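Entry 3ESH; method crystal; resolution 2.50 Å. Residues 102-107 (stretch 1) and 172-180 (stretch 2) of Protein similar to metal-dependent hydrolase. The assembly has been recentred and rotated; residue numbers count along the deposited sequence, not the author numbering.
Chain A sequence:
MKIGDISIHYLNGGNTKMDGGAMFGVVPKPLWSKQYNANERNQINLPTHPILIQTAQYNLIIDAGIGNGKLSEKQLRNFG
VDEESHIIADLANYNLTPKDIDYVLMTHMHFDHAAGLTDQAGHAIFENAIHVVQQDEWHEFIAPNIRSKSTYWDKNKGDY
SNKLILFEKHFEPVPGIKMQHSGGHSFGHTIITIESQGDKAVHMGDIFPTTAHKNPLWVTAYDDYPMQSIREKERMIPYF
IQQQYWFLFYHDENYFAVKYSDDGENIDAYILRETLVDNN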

# COMPACT_ATOMS: atom_id res chain seq x y z
N ASP A 102 13.55 -14.35 32.85
CA ASP A 102 12.13 -14.36 32.59
C ASP A 102 11.76 -13.98 31.16
O ASP A 102 10.85 -14.57 30.56
CB ASP A 102 11.44 -13.41 33.57
CG ASP A 102 11.63 -13.84 35.01
OD1 ASP A 102 11.09 -14.91 35.39
OD2 ASP A 102 12.32 -13.12 35.77
N TYR A 103 12.45 -13.00 30.60
CA TYR A 103 12.15 -12.58 29.23
C TYR A 103 13.40 -12.37 28.38
O TYR A 103 14.40 -11.83 28.85
CB TYR A 103 11.36 -11.28 29.23
CG TYR A 103 9.95 -11.36 29.76
CD1 TYR A 103 8.89 -11.75 28.93
CD2 TYR A 103 9.65 -10.98 31.07
CE1 TYR A 103 7.57 -11.75 29.40
CE2 TYR A 103 8.34 -10.99 31.54
CZ TYR A 103 7.30 -11.37 30.70
OH TYR A 103 6.02 -11.35 31.15
N VAL A 104 13.33 -12.82 27.14
CA VAL A 104 14.41 -12.61 26.18
C VAL A 104 13.70 -11.78 25.12
O VAL A 104 12.83 -12.30 24.40
CB VAL A 104 14.95 -13.93 25.56
CG1 VAL A 104 15.92 -13.61 24.42
CG2 VAL A 104 15.66 -14.77 26.63
N LEU A 105 14.02 -10.49 25.05
CA LEU A 105 13.40 -9.58 24.08
C LEU A 105 14.37 -9.44 22.92
O LEU A 105 15.51 -9.13 23.15
CB LEU A 105 13.17 -8.22 24.70
CG LEU A 105 12.63 -8.20 26.13
CD1 LEU A 105 12.51 -6.74 26.56
CD2 LEU A 105 11.27 -8.93 26.22
N MSE A 106 13.91 -9.67 21.70
CA MSE A 106 14.78 -9.60 20.53
C MSE A 106 14.53 -8.35 19.67
O MSE A 106 13.39 -8.03 19.36
CB MSE A 106 14.59 -10.84 19.65
CG MSE A 106 14.72 -12.17 20.35
SE MSE A 106 16.54 -12.49 21.00
CE MSE A 106 17.37 -12.56 19.30
N THR A 107 15.59 -7.64 19.32
CA THR A 107 15.46 -6.46 18.47
C THR A 107 15.20 -6.97 17.05
O THR A 107 14.44 -6.38 16.30
CB THR A 107 16.74 -5.63 18.47
OG1 THR A 107 17.78 -6.34 17.78
CG2 THR A 107 17.19 -5.36 19.89
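Stretch 2, residues 172-180: EPVPGIKMQ

Stretch 1 runs extended through Y103, V104 and L105, with phi/psi values of -136/139, -118/107 and -98/127. Stretch 2 starts as loop, makes a type II turn from V174 to I177, closed by the backbone hydrogen bond from I177 N to V174 O (3.1 Å), and continues as a strand from I177. G176, at phi/psi 91/-22, occupies a position where a CB would be jammed against the carbonyl O of P175. The closest CA pairs are Y103 to P173 at 8.1 Å and L105 to M179 at 8.2 Å, so the two stretches run in the same general direction; with no hydrogen bond across the stretches, the segments meet through side chains rather than as paired strands.

The alternation of stretch 1 directs Y103 and L105 toward stretch 2, while V104 remains out of reach. In stretch 2, I177 and M179 likewise point toward the partner and K178 away. L105, covered over 74 Å², is the hub: its CD2 lies 4.0 Å from P173 CG, its CD1 3.8 Å from I177 CG2, and its CB 3.6 Å from CE of the selenomethionine M179. That same M179 CE also reaches M106 O at 3.9 Å, a contact with backbone. Y103 CE2 approaches V174 CG1 to 3.4 Å, the methyl meeting the ring obliquely. The contact is modest, burying 284 Å² summed over both sides.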

# COMPACT_ATOMS: atom_id res chain seq x y z
N GLU A 172 4.55 -3.92 25.93
CA GLU A 172 5.16 -3.61 27.21
C GLU A 172 5.11 -4.87 28.07
O GLU A 172 4.11 -5.14 28.73
CB GLU A 172 4.40 -2.45 27.87
CG GLU A 172 5.19 -1.69 28.95
CD GLU A 172 4.45 -0.46 29.48
OE1 GLU A 172 3.66 0.15 28.73
OE2 GLU A 172 4.68 -0.08 30.65
N PRO A 173 6.19 -5.68 28.06
CA PRO A 173 6.34 -6.93 28.81
C PRO A 173 6.09 -6.77 30.31
O PRO A 173 5.12 -7.30 30.86
CB PRO A 173 7.78 -7.33 28.52
CG PRO A 173 8.05 -6.73 27.19
CD PRO A 173 7.43 -5.38 27.32
N VAL A 174 7.00 -6.05 30.97
CA VAL A 174 6.90 -5.76 32.40
C VAL A 174 6.90 -4.23 32.45
O VAL A 174 7.50 -3.59 31.58
CB VAL A 174 8.12 -6.35 33.16
CG1 VAL A 174 8.36 -7.80 32.72
CG2 VAL A 174 9.36 -5.53 32.90
N PRO A 175 6.24 -3.62 33.44
CA PRO A 175 6.22 -2.16 33.49
C PRO A 175 7.58 -1.49 33.27
O PRO A 175 8.60 -1.95 33.79
CB PRO A 175 5.64 -1.87 34.88
CG PRO A 175 4.68 -3.01 35.06
CD PRO A 175 5.52 -4.19 34.60
N GLY A 176 7.58 -0.41 32.50
CA GLY A 176 8.81 0.31 32.24
C GLY A 176 9.61 -0.13 31.01
O GLY A 176 10.43 0.64 30.49
N ILE A 177 9.39 -1.35 30.55
CA ILE A 177 10.10 -1.85 29.38
C ILE A 177 9.14 -1.83 28.19
O ILE A 177 8.15 -2.55 28.17
CB ILE A 177 10.57 -3.30 29.59
CG1 ILE A 177 11.16 -3.47 31.00
CG2 ILE A 177 11.60 -3.65 28.54
CD1 ILE A 177 12.45 -2.75 31.24
N LYS A 178 9.44 -0.99 27.20
CA LYS A 178 8.56 -0.88 26.02
C LYS A 178 9.24 -1.20 24.69
O LYS A 178 10.20 -0.54 24.29
CB LYS A 178 7.94 0.52 25.96
CG LYS A 178 7.21 0.93 27.25
CD LYS A 178 6.42 2.22 27.08
CE LYS A 178 5.75 2.63 28.40
NZ LYS A 178 4.87 3.84 28.29
N MSE A 179 8.73 -2.21 24.00
CA MSE A 179 9.27 -2.61 22.70
C MSE A 179 8.51 -1.87 21.61
O MSE A 179 7.31 -1.64 21.75
CB MSE A 179 9.11 -4.11 22.50
CG MSE A 179 9.84 -4.86 23.56
SE MSE A 179 9.47 -6.72 23.36
CE MSE A 179 10.84 -7.15 22.15
N GLN A 180 9.19 -1.51 20.53
CA GLN A 180 8.53 -0.76 19.46
C GLN A 180 9.07 -1.03 18.05
O GLN A 180 10.24 -0.81 17.75
CB GLN A 180 8.62 0.73 19.78
CG GLN A 180 7.95 1.62 18.78
CD GLN A 180 8.07 3.08 19.17
OE1 GLN A 180 7.97 3.98 18.32
NE2 GLN A 180 8.28 3.34 20.46